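Local coordinates for protein BIFUNCTIONAL PROTEIN Proline utilization A (PutA) (Corynebacterium freiburgense, PDB 5UX5) that probably catalyses both steps of proline breakdown to glutamate, an FAD-dependent proline dehydrogenase reaction followed by an NAD-dependent aldehyde dehydrogenase reaction, at residues V541-A546 and E622-C626; T576-S580 and S918-S922; E1005-F1010 and T1027-A1032. The contacts are given in a common frame with arbitrary orientation. Residues are numbered along the deposited sequence.

The three contacts show how a large bifunctional enzyme joins pieces of chain at separate places rather than at one centre. They lie about 48 Å (contacts 1 and 2), 41 Å (1 and 3) and 36 Å (2 and 3) apart, centre to centre, and none touches another. Contacts 1 and 2 interlock along the chain: helix 550-574 leads from 541-546 towards 576-580, and strand 580-591, which begins at the latter, pairs in parallel with strand 614-618, just before 622-626. Both therefore belong to the aldehyde dehydrogenase half, around one mixed sheet. Contact 3 comes last, after 918-922, and is a local packing within the C-terminal part, beside a different sheet.

Contact 1 (V541-A546 and E622-C626); sequences VMTHEA and EVRRC
Strand 614-618 and helix 624-636 begin a Rossmann-type beta-alpha-beta crossover in the NAD-binding aldehyde dehydrogenase half, and this contact covers the amino end of that helix. Residues 541-546, starting on helix 535-544, pass 622-626 in the opposite sense, with CA atoms 5.9 Å apart for Val-541 and Cys-626 and 6.1 Å for Ala-546 and Val-623. Cys-626 is the bump: its SG (chi1 m) sits in a hollow formed by Val-541 CG1 at 3.9 Å and by Met-542 CG and Ala-546 CB, both at 4.3 Å. Val-541 CG2 rests 3.8 Å from Arg-625 CB; Ala-546 CB meets Val-623 CG1 at 4.0 Å. Val-623 (phi/psi -132/43), the N-cap residue right before helical 624-626, has no polar side chain, and the extended Glu-545 (chi1 t, chi2 t) brings its carboxylate to the first turn. Its CG also covers one face of the Arg-625 guanidinium. Glu-622 lies near the bound NAD. Two hydrogen bonds result: Arg-625 N to Glu-545 OE1, 2.7 Å, and Cys-626 N to Glu-545 OE2, 2.8 Å.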
# COMPACT_ATOMS: atom_id res chain seq x y z
N VAL A 541 -12.67 -14.90 -10.07
CA VAL A 541 -11.81 -16.04 -10.41
C VAL A 541 -10.51 -16.02 -9.60
O VAL A 541 -9.97 -17.08 -9.27
CB VAL A 541 -11.52 -16.13 -11.91
CG1 VAL A 541 -10.54 -15.03 -12.36
CG2 VAL A 541 -11.01 -17.54 -12.26
N MET A 542 -10.00 -14.83 -9.27
CA MET A 542 -8.76 -14.76 -8.51
C MET A 542 -8.93 -15.23 -7.08
O MET A 542 -8.00 -15.80 -6.52
CB MET A 542 -8.21 -13.35 -8.53
CG MET A 542 -7.79 -12.93 -9.89
SD MET A 542 -7.57 -11.16 -10.09
CE MET A 542 -5.92 -10.93 -9.47
N THR A 543 -10.10 -14.99 -6.48
CA THR A 543 -10.31 -15.39 -5.08
C THR A 543 -10.64 -16.87 -4.94
O THR A 543 -10.44 -17.43 -3.85
CB THR A 543 -11.40 -14.53 -4.41
OG1 THR A 543 -12.60 -14.52 -5.20
CG2 THR A 543 -10.94 -13.08 -4.24
N HIS A 544 -11.07 -17.54 -6.01
CA HIS A 544 -11.32 -18.98 -5.98
C HIS A 544 -10.15 -19.76 -6.58
O HIS A 544 -9.46 -20.49 -5.86
CB HIS A 544 -12.64 -19.28 -6.69
CG HIS A 544 -13.82 -18.70 -5.99
ND1 HIS A 544 -14.35 -17.47 -6.32
CD2 HIS A 544 -14.54 -19.15 -4.93
CE1 HIS A 544 -15.35 -17.20 -5.50
NE2 HIS A 544 -15.49 -18.20 -4.65
N GLU A 545 -9.89 -19.61 -7.88
CA GLU A 545 -8.86 -20.43 -8.52
C GLU A 545 -7.48 -20.11 -7.96
O GLU A 545 -6.71 -21.01 -7.65
CB GLU A 545 -8.88 -20.25 -10.03
CG GLU A 545 -8.04 -21.30 -10.74
CD GLU A 545 -7.85 -21.02 -12.20
OE1 GLU A 545 -7.92 -21.97 -13.01
OE2 GLU A 545 -7.64 -19.84 -12.54
N ALA A 546 -7.15 -18.82 -7.84
CA ALA A 546 -5.85 -18.44 -7.31
C ALA A 546 -5.80 -18.41 -5.79
O ALA A 546 -4.70 -18.48 -5.22
CB ALA A 546 -5.43 -17.08 -7.87
N GLU A 622 -1.70 -23.76 -12.65
CA GLU A 622 -2.60 -23.59 -11.51
C GLU A 622 -3.68 -22.54 -11.76
O GLU A 622 -4.67 -22.52 -11.03
CB GLU A 622 -1.82 -23.19 -10.25
CG GLU A 622 -0.85 -24.22 -9.65
CD GLU A 622 0.48 -24.31 -10.41
OE1 GLU A 622 0.69 -23.52 -11.34
OE2 GLU A 622 1.33 -25.14 -10.04
N VAL A 623 -3.50 -21.64 -12.73
CA VAL A 623 -4.41 -20.50 -12.82
C VAL A 623 -4.94 -20.32 -14.24
O VAL A 623 -5.08 -19.19 -14.72
CB VAL A 623 -3.74 -19.21 -12.30
CG1 VAL A 623 -3.67 -19.24 -10.79
CG2 VAL A 623 -2.38 -19.06 -12.86
N ARG A 624 -5.32 -21.42 -14.88
CA ARG A 624 -5.73 -21.35 -16.27
C ARG A 624 -7.06 -20.63 -16.43
O ARG A 624 -7.32 -20.05 -17.48
CB ARG A 624 -5.81 -22.75 -16.87
CG ARG A 624 -4.47 -23.39 -17.07
CD ARG A 624 -4.63 -24.73 -17.73
NE ARG A 624 -3.33 -25.28 -18.13
CZ ARG A 624 -2.86 -26.47 -17.76
NH1 ARG A 624 -3.59 -27.29 -16.99
NH2 ARG A 624 -1.67 -26.87 -18.19
N ARG A 625 -7.94 -20.71 -15.43
CA ARG A 625 -9.19 -19.98 -15.58
C ARG A 625 -8.97 -18.48 -15.44
O ARG A 625 -9.72 -17.70 -16.04
CB ARG A 625 -10.27 -20.49 -14.60
CG ARG A 625 -10.82 -21.86 -14.97
CD ARG A 625 -11.95 -22.35 -14.08
NE ARG A 625 -11.86 -22.01 -12.66
CZ ARG A 625 -11.59 -22.89 -11.69
NH1 ARG A 625 -11.40 -24.17 -11.99
NH2 ARG A 625 -11.54 -22.48 -10.42
N CYS A 626 -7.98 -18.06 -14.66
CA CYS A 626 -7.63 -16.64 -14.55
C CYS A 626 -7.26 -16.05 -15.92
O CYS A 626 -7.80 -15.02 -16.33
CB CYS A 626 -6.50 -16.45 -13.55
SG CYS A 626 -7.00 -16.66 -11.81

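Contact 2 (T576-S580 and S918-S922); sequences TPGHS and SDVPS
A single imidazole can join two surface loops that are hundreds of residues apart in sequence, and His-579 does so here. Neither segment forms a regular helix, and 918-922 is extended throughout. The closest CA atoms, those of His-579 and Ser-918, are 6.0 Å apart. His-579 (phi/psi -116/8, chi1 m, chi2 -80°) contributes half of the buried area, the largest share. Its CA-to-CB bond points sideways, yet the ring reaches across to the other loop. Ser-918 is next: its CB points toward 576-580, and with chi1 p its OG lies at the ring edge, 2.4 Å from His-579 ND1. This hydrogen bond is very short, a value to be read with caution at 2.7 Å resolution. Asp-919 O also approaches the ring edge, 3.6 Å from His-579 CE1. Pro-921 adds a smaller patch, its CD 4.4 Å from His-579 NE2. Ser-918 OG has a second partner in Arg-940, on helix 936-953. The pairing of antiparallel strands 580-591 and 911-915 runs on into these loops, since His-579 bonds through its backbone to Ile-916. Helix 936-953 lies alongside, touched by His-579 at Leu-944, by Val-920 at Ala-943 and by Pro-921 at Ile-947.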
# COMPACT_ATOMS: atom_id res chain seq x y z
N THR A 576 9.91 8.82 -30.54
CA THR A 576 10.41 10.12 -30.13
C THR A 576 11.64 10.47 -30.98
O THR A 576 12.41 9.58 -31.35
CB THR A 576 10.74 10.08 -28.63
OG1 THR A 576 10.96 11.40 -28.13
CG2 THR A 576 11.97 9.26 -28.37
N PRO A 577 11.79 11.72 -31.40
CA PRO A 577 12.90 12.03 -32.31
C PRO A 577 14.23 11.90 -31.59
O PRO A 577 14.40 12.38 -30.46
CB PRO A 577 12.63 13.48 -32.74
CG PRO A 577 11.80 14.06 -31.63
CD PRO A 577 11.00 12.91 -31.05
N GLY A 578 15.19 11.30 -32.27
CA GLY A 578 16.44 10.94 -31.63
C GLY A 578 17.40 10.37 -32.64
O GLY A 578 17.31 10.64 -33.84
N HIS A 579 18.34 9.57 -32.15
CA HIS A 579 19.48 9.15 -32.94
C HIS A 579 19.54 7.65 -33.21
O HIS A 579 20.52 7.18 -33.80
CB HIS A 579 20.74 9.63 -32.23
CG HIS A 579 20.75 11.11 -32.02
ND1 HIS A 579 21.10 12.00 -33.01
CD2 HIS A 579 20.39 11.86 -30.95
CE1 HIS A 579 21.00 13.23 -32.55
NE2 HIS A 579 20.55 13.18 -31.31
N SER A 580 18.49 6.91 -32.85
CA SER A 580 18.38 5.48 -33.12
C SER A 580 16.95 5.15 -33.53
O SER A 580 16.02 5.91 -33.25
CB SER A 580 18.77 4.66 -31.90
OG SER A 580 18.39 5.33 -30.71
N SER A 918 21.90 11.35 -38.26
CA SER A 918 21.24 12.48 -37.63
C SER A 918 22.28 13.54 -37.37
O SER A 918 23.48 13.27 -37.33
CB SER A 918 20.55 12.07 -36.33
OG SER A 918 21.51 11.65 -35.37
N ASP A 919 21.82 14.76 -37.14
CA ASP A 919 22.76 15.80 -36.79
C ASP A 919 22.75 15.95 -35.28
O ASP A 919 21.69 16.05 -34.66
CB ASP A 919 22.43 17.11 -37.50
CG ASP A 919 23.23 17.28 -38.80
OD1 ASP A 919 24.46 17.51 -38.71
OD2 ASP A 919 22.63 17.20 -39.89
N VAL A 920 23.94 15.90 -34.70
CA VAL A 920 24.15 16.03 -33.27
C VAL A 920 24.12 17.50 -32.89
O VAL A 920 24.70 18.34 -33.60
CB VAL A 920 25.47 15.37 -32.86
CG1 VAL A 920 25.76 15.62 -31.38
CG2 VAL A 920 25.42 13.90 -33.15
N PRO A 921 23.46 17.88 -31.81
CA PRO A 921 23.50 19.28 -31.37
C PRO A 921 24.85 19.62 -30.75
O PRO A 921 25.68 18.75 -30.46
CB PRO A 921 22.39 19.37 -30.34
CG PRO A 921 22.30 17.99 -29.77
CD PRO A 921 22.65 17.04 -30.91
N SER A 922 25.08 20.91 -30.58
CA SER A 922 26.30 21.36 -29.92
C SER A 922 26.16 21.18 -28.40
O SER A 922 25.39 21.90 -27.76
CB SER A 922 26.60 22.81 -30.30
OG SER A 922 26.81 22.91 -31.71

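Contact 3 (E1005-F1010 and T1027-A1032)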
# COMPACT_ATOMS: atom_id res chain seq x y z
N GLU A 1005 37.67 -14.65 -22.82
CA GLU A 1005 37.97 -15.64 -23.85
C GLU A 1005 36.96 -16.79 -23.81
O GLU A 1005 36.12 -16.89 -22.90
CB GLU A 1005 39.39 -16.17 -23.66
CG GLU A 1005 40.47 -15.09 -23.68
CD GLU A 1005 41.30 -15.12 -24.96
OE1 GLU A 1005 40.91 -14.46 -25.96
OE2 GLU A 1005 42.34 -15.82 -24.96
N THR A 1006 37.04 -17.66 -24.81
CA THR A 1006 36.28 -18.90 -24.74
C THR A 1006 36.84 -19.76 -23.61
O THR A 1006 38.06 -19.83 -23.42
CB THR A 1006 36.36 -19.68 -26.06
OG1 THR A 1006 36.33 -18.79 -27.18
CG2 THR A 1006 35.20 -20.66 -26.18
N HIS A 1007 35.94 -20.42 -22.88
CA HIS A 1007 36.28 -21.30 -21.76
C HIS A 1007 36.79 -20.54 -20.54
O HIS A 1007 36.98 -21.15 -19.49
CB HIS A 1007 37.29 -22.37 -22.20
CG HIS A 1007 36.73 -23.34 -23.20
ND1 HIS A 1007 36.80 -23.12 -24.57
CD2 HIS A 1007 36.07 -24.51 -23.04
CE1 HIS A 1007 36.21 -24.12 -25.20
NE2 HIS A 1007 35.76 -24.98 -24.30
N GLU A 1008 37.00 -19.23 -20.64
CA GLU A 1008 37.23 -18.46 -19.43
C GLU A 1008 35.92 -18.30 -18.65
O GLU A 1008 34.88 -17.94 -19.21
CB GLU A 1008 37.85 -17.09 -19.76
CG GLU A 1008 38.40 -16.31 -18.53
CD GLU A 1008 38.98 -14.92 -18.87
OE1 GLU A 1008 39.31 -14.65 -20.05
OE2 GLU A 1008 39.10 -14.09 -17.94
N TRP A 1009 35.96 -18.64 -17.36
CA TRP A 1009 34.82 -18.55 -16.46
C TRP A 1009 34.41 -17.09 -16.21
O TRP A 1009 35.22 -16.16 -16.29
CB TRP A 1009 35.18 -19.23 -15.14
CG TRP A 1009 34.19 -19.14 -14.00
CD1 TRP A 1009 33.30 -20.09 -13.62
CD2 TRP A 1009 34.05 -18.06 -13.04
NE1 TRP A 1009 32.60 -19.69 -12.50
CE2 TRP A 1009 33.04 -18.45 -12.12
CE3 TRP A 1009 34.67 -16.81 -12.88
CZ2 TRP A 1009 32.63 -17.63 -11.06
CZ3 TRP A 1009 34.25 -15.99 -11.83
CH2 TRP A 1009 33.24 -16.41 -10.93
N PHE A 1010 33.14 -16.92 -15.86
CA PHE A 1010 32.60 -15.62 -15.47
C PHE A 1010 31.48 -15.87 -14.46
O PHE A 1010 30.84 -16.93 -14.50
CB PHE A 1010 32.09 -14.82 -16.68
CG PHE A 1010 31.21 -15.60 -17.61
CD1 PHE A 1010 29.84 -15.69 -17.39
CD2 PHE A 1010 31.74 -16.26 -18.71
CE1 PHE A 1010 29.01 -16.41 -18.26
CE2 PHE A 1010 30.92 -16.99 -19.59
CZ PHE A 1010 29.56 -17.06 -19.36
N THR A 1027 30.08 -21.81 -26.61
CA THR A 1027 30.27 -22.20 -25.23
C THR A 1027 29.96 -21.06 -24.27
O THR A 1027 29.47 -21.30 -23.17
CB THR A 1027 31.70 -22.72 -25.05
OG1 THR A 1027 31.91 -23.82 -25.95
CG2 THR A 1027 31.95 -23.20 -23.62
N ILE A 1028 30.20 -19.82 -24.67
CA ILE A 1028 29.86 -18.70 -23.80
C ILE A 1028 28.36 -18.59 -23.62
O ILE A 1028 27.88 -18.37 -22.50
CB ILE A 1028 30.46 -17.39 -24.32
CG1 ILE A 1028 31.99 -17.47 -24.27
CG2 ILE A 1028 29.95 -16.22 -23.49
CD1 ILE A 1028 32.63 -16.58 -25.26
N TYR A 1029 27.60 -18.72 -24.71
CA TYR A 1029 26.14 -18.73 -24.61
C TYR A 1029 25.67 -19.86 -23.69
O TYR A 1029 24.80 -19.66 -22.83
CB TYR A 1029 25.50 -18.88 -25.99
CG TYR A 1029 25.46 -17.65 -26.87
CD1 TYR A 1029 24.66 -16.56 -26.54
CD2 TYR A 1029 26.20 -17.59 -28.06
CE1 TYR A 1029 24.61 -15.42 -27.37
CE2 TYR A 1029 26.16 -16.46 -28.89
CZ TYR A 1029 25.36 -15.39 -28.53
OH TYR A 1029 25.30 -14.28 -29.33
N GLU A 1030 26.23 -21.07 -23.86
CA GLU A 1030 25.80 -22.22 -23.06
C GLU A 1030 26.11 -22.02 -21.59
O GLU A 1030 25.34 -22.46 -20.72
CB GLU A 1030 26.46 -23.50 -23.53
CG GLU A 1030 25.93 -24.03 -24.82
CD GLU A 1030 26.84 -25.08 -25.43
OE1 GLU A 1030 28.00 -25.22 -24.97
OE2 GLU A 1030 26.39 -25.79 -26.36
N TRP A 1031 27.24 -21.40 -21.30
CA TRP A 1031 27.57 -21.17 -19.90
C TRP A 1031 26.69 -20.08 -19.32
O TRP A 1031 26.22 -20.21 -18.19
CB TRP A 1031 29.03 -20.81 -19.74
CG TRP A 1031 29.95 -21.96 -19.98
CD1 TRP A 1031 29.61 -23.19 -20.47
CD2 TRP A 1031 31.35 -22.00 -19.71
NE1 TRP A 1031 30.73 -23.99 -20.54
CE2 TRP A 1031 31.81 -23.29 -20.07
CE3 TRP A 1031 32.27 -21.08 -19.20
CZ2 TRP A 1031 33.14 -23.67 -19.93
CZ3 TRP A 1031 33.59 -21.45 -19.06
CH2 TRP A 1031 34.01 -22.74 -19.43
N ALA A 1032 26.42 -19.03 -20.10
CA ALA A 1032 25.53 -17.96 -19.66
C ALA A 1032 24.15 -18.49 -19.32
O ALA A 1032 23.50 -18.00 -18.40
CB ALA A 1032 25.43 -16.85 -20.71
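Apolar packing dominates this contact, and no hydrogen bond crosses it. The buried ring of Phe-1010 wedges against the helix: with chi1 p, its CZ lies 3.8 Å from Trp-1031 CB and 4.4 Å from Ala-1032 CB, its CE2 4.1 Å from Ile-1028 CG2. Further along, Thr-1006 CG2 packs on Thr-1027 CB at 4.2 Å.

Van der Waals contacts with backbone come next. The edge of the Phe-1010 ring meets the helix, CZ lying 3.8 Å from both Ile-1028 O and Ala-1032 N. Ile-1028 CD1 comes within 4.2 Å of Glu-1005 O. Trp-1031, which has the largest covered area, points the edge of its indole at the loop, CH2 3.4 Å from His-1007 O; CZ3 is 3.7 Å from Glu-1008 O.

The one aromatic pair is oblique: the rings of His-1007 and Trp-1031 (six-membered) have centroids 6.0 Å apart. One face of the imidazole takes Thr-1027 CG2, 4.3 Å from His-1007 NE2.

Hydrogen bonds within the loop set its shape. A type II turn spans Glu-1005 to Glu-1008, with His-1007 at positive phi (71°). Its Glu-1008 N to Glu-1005 O bond is weak at 3.4 Å, and Glu-1005 N also donates to Glu-1008 OE1 at 3.2 Å.

Helix 1026-1035 links parallel strands 1015-1018 and 1038-1040 in a beta-alpha-beta crossover beside the parallel part of a mixed sheet, consistent with a Rossmann-like unit in the C-terminal domain.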